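Long-range contact in major capsid protein (Norovirus Hu/GI.7/TCH-060/USA/2003, PDB 4P25), which builds the norovirus capsid and, through its protruding domain, binds the LeY histo-blood group antigen, a glycan probably used for attachment to host cells: residues Asn20-Pro24 against Gln63-Ile67. Numbering follows the deposited sequence.
Sequences NSRVP and QVARI
Asn20 OD1 takes two backbone N-H groups from the loop whose bend faces Val64 and Ala65. Arg22 N donates to Asn20 OD1 at 2.8 Å. This bond lies in the carbonyl plane, on a lone pair, and closes an Asx turn. Val23 N gives Asn20 OD1 a weak bond at 3.3 Å. The other end of the amide is also held, because Asn20 ND2 bonds to Ser207 OG and Val219 O.

No hydrogen bond links 20-24 to 63-67. Two small apolar side chains pack on the backbone of the turn instead. Val64 does most of this through CG1. Val64 CG1 lies 3.3 Å from Ser21 O and 3.5 Å from Val23 N, so it touches the peptide groups along the bend. With chi1 at 169°, CG1 stands anti to the Val64 backbone N and reaches the turn. Val64 CG2 lies less close, 3.8 Å from Ser21 O.

The contact sits where the chain passes from the P1 subdomain into P2, the outer subdomain that carries the glycan pocket. Ala65 directly precedes strand 66-73 of the P2 sheet. Its phi/psi of 59/49°, in the left-handed helical region, bends the chain sharply just before that strand. Ala65 CB meets Arg22 O at 3.5 Å and Pro24 CD at 4.1 Å. Pro24 CD also lies near Val64 O.

The CB atoms of Ser21, Arg22 and Val23 point away from 63-67, which leaves the backbone to meet Val64. The polar ends turn off to other partners: Ser21 OG bonds to Leu223 O, and Arg22 NE forms a salt bridge with Asp103. Helix 225-234 adds Gln225, which touches both Ser21 and Val64.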
loop_
_atom_site.group_PDB
_atom_site.type_symbol
_atom_site.label_atom_id
_atom_site.label_comp_id
_atom_site.label_asym_id
_atom_site.label_seq_id
_atom_site.Cartn_x
_atom_site.Cartn_y
_atom_site.Cartn_z
ATOM N N ASN A 20 -2.815 -3.538 -6.521
ATOM C CA ASN A 20 -3.318 -2.763 -7.642
ATOM C C ASN A 20 -2.680 -1.372 -7.605
ATOM O O ASN A 20 -2.406 -0.823 -6.527
ATOM C CB ASN A 20 -4.841 -2.645 -7.546
ATOM C CG ASN A 20 -5.493 -2.323 -8.877
ATOM O OD1 ASN A 20 -5.435 -1.183 -9.359
ATOM N ND2 ASN A 20 -6.160 -3.316 -9.462
ATOM N N SER A 21 -2.443 -0.808 -8.783
ATOM C CA SER A 21 -1.826 0.506 -8.880
ATOM C C SER A 21 -2.836 1.631 -9.093
ATOM O O SER A 21 -2.449 2.800 -9.170
ATOM C CB SER A 21 -0.799 0.507 -10.006
ATOM O OG SER A 21 -1.374 0.070 -11.232
ATOM N N ARG A 22 -4.122 1.289 -9.180
ATOM C CA ARG A 22 -5.175 2.291 -9.393
ATOM C C ARG A 22 -6.174 2.406 -8.239
ATOM O O ARG A 22 -6.851 3.425 -8.096
ATOM C CB ARG A 22 -5.904 2.059 -10.727
ATOM C CG ARG A 22 -5.016 2.317 -11.952
ATOM C CD ARG A 22 -5.754 2.035 -13.265
ATOM N NE ARG A 22 -6.743 3.065 -13.579
ATOM C CZ ARG A 22 -7.978 2.823 -14.010
ATOM N NH1 ARG A 22 -8.409 1.579 -14.183
ATOM N NH2 ARG A 22 -8.791 3.837 -14.275
ATOM N N VAL A 23 -6.262 1.365 -7.415
ATOM C CA VAL A 23 -7.044 1.411 -6.181
ATOM C C VAL A 23 -6.264 0.701 -5.080
ATOM O O VAL A 23 -5.415 -0.145 -5.376
ATOM C CB VAL A 23 -8.455 0.763 -6.333
ATOM C CG1 VAL A 23 -9.393 1.660 -7.146
ATOM C CG2 VAL A 23 -8.355 -0.652 -6.920
ATOM N N PRO A 24 -6.527 1.046 -3.809
ATOM C CA PRO A 24 -5.844 0.386 -2.688
ATOM C C PRO A 24 -6.433 -0.997 -2.420
ATOM O O PRO A 24 -7.311 -1.168 -1.571
ATOM C CB PRO A 24 -6.100 1.337 -1.513
ATOM C CG PRO A 24 -7.364 2.044 -1.865
ATOM C CD PRO A 24 -7.368 2.171 -3.364
ATOM N N GLN A 63 0.233 5.301 -1.548
ATOM C CA GLN A 63 -0.044 6.605 -2.166
ATOM C C GLN A 63 -1.124 6.493 -3.251
ATOM O O GLN A 63 -1.576 7.501 -3.793
ATOM C CB GLN A 63 1.235 7.195 -2.773
ATOM C CG GLN A 63 2.244 7.729 -1.746
ATOM C CD GLN A 63 3.658 7.885 -2.311
ATOM O OE1 GLN A 63 4.118 7.071 -3.119
ATOM N NE2 GLN A 63 4.360 8.925 -1.865
ATOM N N VAL A 64 -1.539 5.264 -3.561
ATOM C CA VAL A 64 -2.459 5.011 -4.680
ATOM C C VAL A 64 -3.906 5.427 -4.395
ATOM O O VAL A 64 -4.517 4.976 -3.417
ATOM C CB VAL A 64 -2.418 3.517 -5.059
ATOM C CG1 VAL A 64 -3.545 3.151 -6.035
ATOM C CG2 VAL A 64 -1.040 3.150 -5.626
ATOM N N ALA A 65 -4.445 6.288 -5.255
ATOM C CA ALA A 65 -5.837 6.770 -5.163
ATOM C C ALA A 65 -6.134 7.473 -3.843
ATOM O O ALA A 65 -7.140 7.191 -3.181
ATOM C CB ALA A 65 -6.842 5.639 -5.417
ATOM N N ARG A 66 -5.256 8.396 -3.471
ATOM C CA ARG A 66 -5.442 9.183 -2.265
ATOM C C ARG A 66 -5.510 10.655 -2.620
ATOM O O ARG A 66 -5.066 11.063 -3.697
ATOM C CB ARG A 66 -4.325 8.901 -1.266
ATOM C CG ARG A 66 -4.241 7.421 -0.919
ATOM C CD ARG A 66 -3.276 7.181 0.197
ATOM N NE ARG A 66 -3.825 7.624 1.471
ATOM C CZ ARG A 66 -3.105 7.789 2.574
ATOM N NH1 ARG A 66 -1.796 7.559 2.556
ATOM N NH2 ARG A 66 -3.690 8.198 3.691
ATOM N N ILE A 67 -6.111 11.436 -1.725
ATOM C CA ILE A 67 -6.324 12.861 -1.937
ATOM C C ILE A 67 -6.005 13.607 -0.654
ATOM O O ILE A 67 -6.327 13.141 0.447
ATOM C CB ILE A 67 -7.788 13.161 -2.336
ATOM C CG1 ILE A 67 -8.154 12.461 -3.648
ATOM C CG2 ILE A 67 -8.017 14.661 -2.483
ATOM C CD1 ILE A 67 -9.602 12.638 -4.050
#